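Long-range contacts in glycerol dehydratase (Clostridium butyricum, PDB 1R9D), which dehydrates glycerol without vitamin B12, probably to 3-hydroxypropionaldehyde, as a glycyl-radical enzyme of the pyruvate formate-lyase-like family: residues N544-Q549 and N629-N634; R391-T396 and N714-L719; E30-I35 and V85-S90. All coordinates share one frame; numbering follows the deposited sequence.

Interaction 1: residues N544-Q549 and N629-N634; sequences NFSGPQ and NPRGGN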
loop_
_atom_site.group_PDB
_atom_site.type_symbol
_atom_site.label_atom_id
_atom_site.label_comp_id
_atom_site.label_asym_id
_atom_site.label_seq_id
_atom_site.Cartn_x
_atom_site.Cartn_y
_atom_site.Cartn_z
ATOM N N ASN A 544 -17.532 -11.041 -3.998
ATOM C CA ASN A 544 -16.804 -10.062 -4.809
ATOM C C ASN A 544 -16.921 -10.348 -6.302
ATOM O O ASN A 544 -16.742 -11.487 -6.742
ATOM C CB ASN A 544 -15.326 -10.045 -4.427
ATOM C CG ASN A 544 -15.074 -9.347 -3.111
ATOM O OD1 ASN A 544 -15.001 -8.121 -3.052
ATOM N ND2 ASN A 544 -14.950 -10.126 -2.044
ATOM N N PHE A 545 -17.202 -9.306 -7.079
ATOM C CA PHE A 545 -17.333 -9.439 -8.528
ATOM C C PHE A 545 -16.862 -8.163 -9.208
ATOM O O PHE A 545 -16.507 -7.188 -8.546
ATOM C CB PHE A 545 -18.796 -9.659 -8.944
ATOM C CG PHE A 545 -19.452 -10.849 -8.305
ATOM C CD1 PHE A 545 -20.362 -10.681 -7.270
ATOM C CD2 PHE A 545 -19.152 -12.142 -8.731
ATOM C CE1 PHE A 545 -20.968 -11.779 -6.660
ATOM C CE2 PHE A 545 -19.751 -13.248 -8.127
ATOM C CZ PHE A 545 -20.658 -13.068 -7.092
ATOM N N SER A 546 -16.849 -8.203 -10.537
ATOM C CA SER A 546 -16.520 -7.056 -11.389
ATOM C C SER A 546 -17.445 -7.247 -12.594
ATOM O O SER A 546 -17.539 -8.353 -13.127
ATOM C CB SER A 546 -15.055 -7.068 -11.813
ATOM O OG SER A 546 -14.218 -6.671 -10.737
ATOM N N GLY A 547 -18.137 -6.189 -13.014
ATOM C CA GLY A 547 -19.085 -6.344 -14.109
ATOM C C GLY A 547 -19.080 -5.358 -15.267
ATOM O O GLY A 547 -19.596 -4.245 -15.142
ATOM N N PRO A 548 -18.498 -5.748 -16.411
ATOM C CA PRO A 548 -18.407 -4.933 -17.628
ATOM C C PRO A 548 -19.573 -5.250 -18.578
ATOM O O PRO A 548 -19.980 -6.407 -18.707
ATOM C CB PRO A 548 -17.050 -5.328 -18.187
ATOM C CG PRO A 548 -17.019 -6.812 -17.892
ATOM C CD PRO A 548 -17.594 -6.915 -16.493
ATOM N N GLN A 549 -20.093 -4.219 -19.245
ATOM C CA GLN A 549 -21.254 -4.338 -20.139
ATOM C C GLN A 549 -21.004 -4.410 -21.635
ATOM O O GLN A 549 -20.193 -3.658 -22.179
ATOM C CB GLN A 549 -22.199 -3.153 -19.908
ATOM C CG GLN A 549 -23.104 -3.266 -18.709
ATOM C CD GLN A 549 -22.396 -3.847 -17.513
ATOM O OE1 GLN A 549 -22.457 -5.051 -17.274
ATOM N NE2 GLN A 549 -21.704 -2.996 -16.761
ATOM N N ASN A 629 -10.569 -10.407 -10.257
ATOM C CA ASN A 629 -10.126 -9.098 -9.792
ATOM C C ASN A 629 -9.234 -9.187 -8.553
ATOM O O ASN A 629 -9.083 -10.258 -7.964
ATOM C CB ASN A 629 -11.340 -8.193 -9.515
ATOM C CG ASN A 629 -12.267 -8.751 -8.454
ATOM O OD1 ASN A 629 -11.825 -9.187 -7.387
ATOM N ND2 ASN A 629 -13.567 -8.718 -8.730
ATOM N N PRO A 630 -8.620 -8.058 -8.150
ATOM C CA PRO A 630 -7.736 -8.019 -6.977
ATOM C C PRO A 630 -8.410 -8.402 -5.660
ATOM O O PRO A 630 -7.733 -8.647 -4.660
ATOM C CB PRO A 630 -7.238 -6.574 -6.962
ATOM C CG PRO A 630 -7.275 -6.182 -8.407
ATOM C CD PRO A 630 -8.581 -6.773 -8.875
ATOM N N ARG A 631 -9.737 -8.440 -5.654
ATOM C CA ARG A 631 -10.476 -8.793 -4.450
ATOM C C ARG A 631 -10.803 -10.283 -4.417
ATOM O O ARG A 631 -11.584 -10.739 -3.583
ATOM C CB ARG A 631 -11.763 -7.966 -4.362
ATOM C CG ARG A 631 -11.518 -6.488 -4.051
ATOM C CD ARG A 631 -12.760 -5.639 -4.299
ATOM N NE ARG A 631 -12.968 -5.366 -5.719
ATOM C CZ ARG A 631 -13.937 -5.896 -6.457
ATOM N NH1 ARG A 631 -14.806 -6.743 -5.917
ATOM N NH2 ARG A 631 -14.044 -5.566 -7.739
ATOM N N GLY A 632 -10.197 -11.033 -5.332
ATOM C CA GLY A 632 -10.416 -12.468 -5.397
ATOM C C GLY A 632 -11.742 -12.885 -6.009
ATOM O O GLY A 632 -12.136 -14.052 -5.915
ATOM N N GLY A 633 -12.436 -11.939 -6.637
ATOM C CA GLY A 633 -13.716 -12.254 -7.245
ATOM C C GLY A 633 -13.640 -12.460 -8.747
ATOM O O GLY A 633 -12.644 -12.115 -9.382
ATOM N N ASN A 634 -14.701 -13.021 -9.316
ATOM C CA ASN A 634 -14.760 -13.269 -10.751
ATOM C C ASN A 634 -15.490 -12.162 -11.490
ATOM O O ASN A 634 -16.401 -11.536 -10.947
ATOM C CB ASN A 634 -15.489 -14.582 -11.033
ATOM C CG ASN A 634 -14.570 -15.779 -10.995
ATOM O OD1 ASN A 634 -13.814 -16.029 -11.937
ATOM N ND2 ASN A 634 -14.621 -16.527 -9.899
HETATM O O HOH W 1 -16.566 -14.411 -7.576
#

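Interaction 2: residues R391-T396 and N714-L719; sequences RAAELT and NGLMNL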
loop_
_atom_site.group_PDB
_atom_site.type_symbol
_atom_site.label_atom_id
_atom_site.label_comp_id
_atom_site.label_asym_id
_atom_site.label_seq_id
_atom_site.Cartn_x
_atom_site.Cartn_y
_atom_site.Cartn_z
ATOM N N ARG A 391 -51.282 -4.504 -9.963
ATOM C CA ARG A 391 -51.033 -3.169 -9.434
ATOM C C ARG A 391 -49.797 -2.591 -10.113
ATOM O O ARG A 391 -49.743 -1.401 -10.412
ATOM C CB ARG A 391 -50.822 -3.217 -7.919
ATOM C CG ARG A 391 -50.782 -1.841 -7.257
ATOM C CD ARG A 391 -52.094 -1.087 -7.471
ATOM N NE ARG A 391 -52.178 0.115 -6.642
ATOM C CZ ARG A 391 -53.173 0.997 -6.702
ATOM N NH1 ARG A 391 -54.174 0.819 -7.557
ATOM N NH2 ARG A 391 -53.178 2.050 -5.894
ATOM N N ALA A 392 -48.797 -3.435 -10.356
ATOM C CA ALA A 392 -47.586 -2.975 -11.025
ATOM C C ALA A 392 -47.965 -2.540 -12.440
ATOM O O ALA A 392 -47.469 -1.530 -12.947
ATOM C CB ALA A 392 -46.543 -4.092 -11.066
ATOM N N ALA A 393 -48.850 -3.307 -13.072
ATOM C CA ALA A 393 -49.305 -2.985 -14.421
ATOM C C ALA A 393 -50.011 -1.629 -14.432
ATOM O O ALA A 393 -49.865 -0.866 -15.380
ATOM C CB ALA A 393 -50.243 -4.072 -14.938
ATOM N N GLU A 394 -50.781 -1.339 -13.383
ATOM C CA GLU A 394 -51.476 -0.055 -13.278
ATOM C C GLU A 394 -50.461 1.081 -13.253
ATOM O O GLU A 394 -50.687 2.150 -13.826
ATOM C CB GLU A 394 -52.303 0.037 -11.991
ATOM C CG GLU A 394 -53.639 -0.659 -11.996
ATOM C CD GLU A 394 -54.551 -0.127 -10.898
ATOM O OE1 GLU A 394 -55.115 0.981 -11.066
ATOM O OE2 GLU A 394 -54.692 -0.806 -9.860
ATOM N N LEU A 395 -49.350 0.862 -12.555
ATOM C CA LEU A 395 -48.307 1.873 -12.475
ATOM C C LEU A 395 -47.695 2.088 -13.853
ATOM O O LEU A 395 -47.469 3.221 -14.273
ATOM C CB LEU A 395 -47.219 1.450 -11.485
ATOM C CG LEU A 395 -45.992 2.364 -11.396
ATOM C CD1 LEU A 395 -46.408 3.789 -11.027
ATOM C CD2 LEU A 395 -45.033 1.807 -10.361
ATOM N N THR A 396 -47.428 0.998 -14.564
ATOM C CA THR A 396 -46.855 1.106 -15.903
ATOM C C THR A 396 -47.754 1.963 -16.801
ATOM O O THR A 396 -47.269 2.732 -17.626
ATOM C CB THR A 396 -46.692 -0.286 -16.558
ATOM O OG1 THR A 396 -45.731 -1.052 -15.819
ATOM C CG2 THR A 396 -46.224 -0.150 -17.993
ATOM N N ASN A 714 -58.457 -5.103 -19.743
ATOM C CA ASN A 714 -57.830 -5.988 -20.717
ATOM C C ASN A 714 -56.394 -5.548 -20.956
ATOM O O ASN A 714 -55.502 -6.380 -21.130
ATOM C CB ASN A 714 -58.593 -5.982 -22.042
ATOM C CG ASN A 714 -59.928 -6.686 -21.945
ATOM O OD1 ASN A 714 -60.038 -7.753 -21.335
ATOM N ND2 ASN A 714 -60.952 -6.102 -22.561
ATOM N N GLY A 715 -56.177 -4.236 -20.965
ATOM C CA GLY A 715 -54.839 -3.711 -21.171
ATOM C C GLY A 715 -53.891 -4.195 -20.088
ATOM O O GLY A 715 -52.757 -4.584 -20.375
ATOM N N LEU A 716 -54.357 -4.179 -18.842
ATOM C CA LEU A 716 -53.542 -4.624 -17.716
ATOM C C LEU A 716 -53.321 -6.133 -17.780
ATOM O O LEU A 716 -52.226 -6.623 -17.498
ATOM C CB LEU A 716 -54.217 -4.252 -16.393
ATOM C CG LEU A 716 -54.474 -2.756 -16.159
ATOM C CD1 LEU A 716 -55.096 -2.563 -14.788
ATOM C CD2 LEU A 716 -53.173 -1.973 -16.263
ATOM N N MET A 717 -54.366 -6.861 -18.157
ATOM C CA MET A 717 -54.298 -8.314 -18.272
ATOM C C MET A 717 -53.306 -8.708 -19.359
ATOM O O MET A 717 -52.540 -9.660 -19.199
ATOM C CB MET A 717 -55.677 -8.884 -18.620
ATOM C CG MET A 717 -56.742 -8.648 -17.561
ATOM S SD MET A 717 -56.547 -9.714 -16.122
ATOM C CE MET A 717 -57.833 -10.943 -16.455
ATOM N N ASN A 718 -53.332 -7.977 -20.470
ATOM C CA ASN A 718 -52.432 -8.260 -21.579
ATOM C C ASN A 718 -50.971 -7.996 -21.230
ATOM O O ASN A 718 -50.098 -8.783 -21.596
ATOM C CB ASN A 718 -52.826 -7.448 -22.813
ATOM C CG ASN A 718 -54.082 -7.982 -23.480
ATOM O OD1 ASN A 718 -54.376 -9.177 -23.403
ATOM N ND2 ASN A 718 -54.818 -7.106 -24.153
ATOM N N LEU A 719 -50.698 -6.896 -20.530
ATOM C CA LEU A 719 -49.321 -6.594 -20.140
ATOM C C LEU A 719 -48.840 -7.684 -19.190
ATOM O O LEU A 719 -47.707 -8.161 -19.289
ATOM C CB LEU A 719 -49.228 -5.239 -19.431
ATOM C CG LEU A 719 -47.785 -4.852 -19.066
ATOM C CD1 LEU A 719 -47.050 -4.422 -20.326
ATOM C CD2 LEU A 719 -47.772 -3.729 -18.039
#

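Interaction 3: residues E30-I35 and V85-S90; sequences ERAILI and VFPEFS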
loop_
_atom_site.group_PDB
_atom_site.type_symbol
_atom_site.label_atom_id
_atom_site.label_comp_id
_atom_site.label_asym_id
_atom_site.label_seq_id
_atom_site.Cartn_x
_atom_site.Cartn_y
_atom_site.Cartn_z
ATOM N N GLU A 30 -17.977 23.576 -1.383
ATOM C CA GLU A 30 -17.738 23.308 0.033
ATOM C C GLU A 30 -17.006 21.989 0.308
ATOM O O GLU A 30 -15.949 21.979 0.949
ATOM C CB GLU A 30 -19.055 23.317 0.812
ATOM C CG GLU A 30 -19.580 24.700 1.210
ATOM C CD GLU A 30 -20.081 25.524 0.038
ATOM O OE1 GLU A 30 -20.600 24.930 -0.932
ATOM O OE2 GLU A 30 -19.973 26.771 0.098
ATOM N N ARG A 31 -17.552 20.876 -0.167
ATOM C CA ARG A 31 -16.901 19.593 0.086
ATOM C C ARG A 31 -15.465 19.544 -0.426
ATOM O O ARG A 31 -14.567 19.080 0.278
ATOM C CB ARG A 31 -17.691 18.432 -0.533
ATOM C CG ARG A 31 -17.088 17.065 -0.173
ATOM C CD ARG A 31 -17.728 15.913 -0.941
ATOM N NE ARG A 31 -17.147 14.621 -0.562
ATOM C CZ ARG A 31 -15.958 14.174 -0.960
ATOM N NH1 ARG A 31 -15.195 14.904 -1.764
ATOM N NH2 ARG A 31 -15.530 12.984 -0.552
ATOM N N ALA A 32 -15.243 20.026 -1.645
ATOM C CA ALA A 32 -13.913 20.010 -2.239
ATOM C C ALA A 32 -12.900 20.756 -1.380
ATOM O O ALA A 32 -11.768 20.303 -1.195
ATOM C CB ALA A 32 -13.955 20.620 -3.634
ATOM N N ILE A 33 -13.309 21.908 -0.865
ATOM C CA ILE A 33 -12.427 22.709 -0.026
ATOM C C ILE A 33 -12.103 21.983 1.281
ATOM O O ILE A 33 -10.951 21.957 1.714
ATOM C CB ILE A 33 -13.067 24.093 0.285
ATOM C CG1 ILE A 33 -12.849 25.054 -0.889
ATOM C CG2 ILE A 33 -12.436 24.706 1.530
ATOM C CD1 ILE A 33 -13.355 24.559 -2.221
ATOM N N LEU A 34 -13.118 21.380 1.890
ATOM C CA LEU A 34 -12.947 20.673 3.152
ATOM C C LEU A 34 -12.071 19.421 3.090
ATOM O O LEU A 34 -11.234 19.209 3.969
ATOM C CB LEU A 34 -14.315 20.321 3.736
ATOM C CG LEU A 34 -15.153 21.512 4.209
ATOM C CD1 LEU A 34 -16.513 21.034 4.666
ATOM C CD2 LEU A 34 -14.433 22.230 5.351
ATOM N N ILE A 35 -12.249 18.586 2.070
ATOM C CA ILE A 35 -11.429 17.381 1.978
ATOM C C ILE A 35 -9.977 17.764 1.688
ATOM O O ILE A 35 -9.050 17.098 2.149
ATOM C CB ILE A 35 -11.959 16.400 0.888
ATOM C CG1 ILE A 35 -11.256 15.046 1.034
ATOM C CG2 ILE A 35 -11.726 16.973 -0.504
ATOM C CD1 ILE A 35 -11.867 13.933 0.201
ATOM N N VAL A 85 -18.173 18.329 -5.229
ATOM C CA VAL A 85 -17.031 17.895 -6.026
ATOM C C VAL A 85 -16.195 16.876 -5.253
ATOM O O VAL A 85 -15.977 17.030 -4.047
ATOM C CB VAL A 85 -16.154 19.107 -6.410
ATOM C CG1 VAL A 85 -14.911 18.653 -7.161
ATOM C CG2 VAL A 85 -16.964 20.065 -7.267
ATOM N N PHE A 86 -15.742 15.837 -5.952
ATOM C CA PHE A 86 -14.943 14.768 -5.353
ATOM C C PHE A 86 -13.586 14.693 -6.056
ATOM O O PHE A 86 -13.323 13.788 -6.851
ATOM C CB PHE A 86 -15.702 13.434 -5.473
ATOM C CG PHE A 86 -16.988 13.402 -4.690
ATOM C CD1 PHE A 86 -18.064 14.214 -5.051
ATOM C CD2 PHE A 86 -17.104 12.609 -3.555
ATOM C CE1 PHE A 86 -19.227 14.239 -4.290
ATOM C CE2 PHE A 86 -18.263 12.626 -2.784
ATOM C CZ PHE A 86 -19.330 13.446 -3.152
ATOM N N PRO A 87 -12.692 15.646 -5.743
ATOM C CA PRO A 87 -11.351 15.749 -6.319
ATOM C C PRO A 87 -10.406 14.584 -6.065
ATOM O O PRO A 87 -9.398 14.458 -6.751
ATOM C CB PRO A 87 -10.827 17.053 -5.726
ATOM C CG PRO A 87 -11.433 17.044 -4.364
ATOM C CD PRO A 87 -12.863 16.627 -4.654
ATOM N N GLU A 88 -10.731 13.740 -5.088
ATOM C CA GLU A 88 -9.883 12.597 -4.758
ATOM C C GLU A 88 -9.854 11.539 -5.855
ATOM O O GLU A 88 -8.929 10.729 -5.910
ATOM C CB GLU A 88 -10.336 11.943 -3.445
ATOM C CG GLU A 88 -11.748 11.365 -3.463
ATOM C CD GLU A 88 -12.780 12.267 -2.804
ATOM O OE1 GLU A 88 -13.428 11.815 -1.837
ATOM O OE2 GLU A 88 -12.951 13.421 -3.254
ATOM N N PHE A 89 -10.863 11.541 -6.723
ATOM C CA PHE A 89 -10.926 10.565 -7.809
ATOM C C PHE A 89 -10.350 11.142 -9.101
ATOM O O PHE A 89 -9.533 10.502 -9.759
ATOM C CB PHE A 89 -12.370 10.102 -8.001
ATOM C CG PHE A 89 -12.982 9.526 -6.752
ATOM C CD1 PHE A 89 -14.113 10.101 -6.183
ATOM C CD2 PHE A 89 -12.405 8.420 -6.128
ATOM C CE1 PHE A 89 -14.665 9.585 -5.006
ATOM C CE2 PHE A 89 -12.946 7.897 -4.954
ATOM C CZ PHE A 89 -14.077 8.479 -4.388
ATOM N N SER A 90 -10.780 12.350 -9.456
ATOM C CA SER A 90 -10.281 13.053 -10.642
ATOM C C SER A 90 -10.790 14.483 -10.524
ATOM O O SER A 90 -11.751 14.740 -9.806
ATOM C CB SER A 90 -10.805 12.428 -11.942
ATOM O OG SER A 90 -12.177 12.716 -12.135
HETATM O O HOH W 2 -17.760 20.351 -3.362
#

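Interaction 1: residues N544-Q549 and N629-N634
Arg631 reaches across to the strand 543-551 and grips the carbonyl oxygen of Phe545 end-on, NH2 at 3.1 Å from Phe545 O and NH1 bonded to the same atom. The motif behind this grip is a type I beta turn, Asn629 to Gly632, whose first residue also makes an Asx turn and whose third supplies the arginine. Both nitrogens come to the oxygen from one face of its carbonyl plane, while the oxygen stays within 1° of the guanidinium plane. NH1 is shared: it also donates to Asn544 OD1 at 3.2 Å, in the plane of that amide and on a lone pair. The amide and guanidinium planes are twisted 48° against each other about the line of this bond. Outside the two segments, Asp510 makes a salt bridge with NH2 and Trp445 a cation-pi contact with the same guanidinium.

Asn629 ties the turn to the strand a second time, its ND2 donating to Ser546 OG at 2.9 Å. Its CG lies between the backbone N and the carbonyl carbon (chi1 60°), an orientation that lets OD1 turn back to accept Arg631 N and Gly633 N from opposite faces of its plane. One amide thus shapes the turn with its oxygen and holds the strand with its nitrogen. CG of Asn629 also lies 3.7 Å above one face of the Arg631 guanidinium, toward its rim.

Farther along, the link to the strand is looser. Ser546 N makes a weak hydrogen bond to Asn634 O, and a water joins Asn544 O to Asn634 N. Gly633 packs without a side chain against the strand, its CA 3.2 Å from Asn544 O in a CA-H...O contact. Asn634 O also lies in the plane of the Phe545 ring, at its edge, 3.6 Å from CD2.

Interaction 2: residues R391-T396 and N714-L719
Leu716 and Leu719, one helical turn apart on helix 712-728, both meet the methyl of Ala393 on helix 386-397. CD2 of Leu716 comes within 3.8 Å of Ala393 CB, and CD2 of Leu719 within 4.0 Å of the same carbon. The two branches of Leu716 divide the work: CD2 also lies against the backbone carbonyl of Ala393, whereas CD1 touches CG of Glu394 at 3.7 Å, where the two side chains cross. Leu719 has CG anti to its backbone N (chi1 -177°), which carries CD2 to the Thr396 methyl CG2, tip to tip at 3.9 Å.

Both helices belong to beta-alpha-beta crossovers on one mixed beta sheet: helix 386-397 connects the parallel neighbouring strands 375-380 and 404-407, helix 712-728 the parallel neighbours 702-705 and 733-738. The axes of the two segments approach to 9.2 Å and cross at 109°. The contact joins a helix of the pyruvate formate lyase-like region to one of the glycine radical region.

Polar atoms are held around this apolar patch. Glu394 OE2 takes a salt bridge from Arg391 NH1 within the helix, and OE1 accepts from the backbone N of Gly5. Thr396 OG1 is hydrogen-bonded to Tyr405 OH, on strand 404-407. On the beta sheet, Phe736 of strand 733-738 touches both Thr396 and Leu719.

Interaction 3: residues E30-I35 and V85-S90
Arg31, near the start of helix 30-40, makes a buried salt bridge to Glu88 and stacks flat on Phe86, joining the helix to the loop that precedes helix 92-97. The grip on the carboxylate is end-on: NH2 donates to Glu88 OE1 at 2.7 Å and NH1 to OE2 at 3.1 Å, each oxygen using its syn lone pair. The two flat groups are nearly coplanar, 19° apart. With CG anti to the backbone N (chi1 -175°) and an extended chain as far as NE, Arg31 carries the guanidinium to the loop.

The Phe86 ring covers one guanidinium face, centres 3.8 Å apart and planes at 23°, and CD of Arg31 adds a CH-pi contact over the ring. This bidentate salt bridge with a stacked aromatic pins the N-terminal turn of helix 30-40 to the loop. NH1 donates as well to Val85 O. NE donates to Ile276 O, and NH2 more weakly to Glu277 O. Arg51 is a second salt-bridge partner of Glu88 OE1; two arginines at this oxygen would favour the charged carboxylate despite burial.

Apolar contacts flank the charged pair. Ile35 CG2 passes Pro87 CG at 3.9 Å, and its CD1 meets the Glu88 carboxylate. At the other end, Ala32 CB packs on Val85 CB at 3.9 Å, beside a water that accepts from Ala32 N and Val85 N.

The three contacts are separate buried joints of one large chain. Interaction 3 closes before the others open, whereas interaction 1 is nested inside the loop of sequence closed by interaction 2. Interactions 1 and 3 lie closer together, their centres about 27 Å and nearest atoms about 13 Å apart; interactions 2 and 3 lie on opposite sides of the chain's centre, about 45 Å between centres. Interactions 1 and 2 are about 38 Å apart, centre to centre. The centre of interaction 1 lies nearest of the three to the chain centre, at about 17 Å, and the Phe545 side chain is about 13 Å from bound glycerol, too far to touch it. Interaction 2 alone bridges the two family regions.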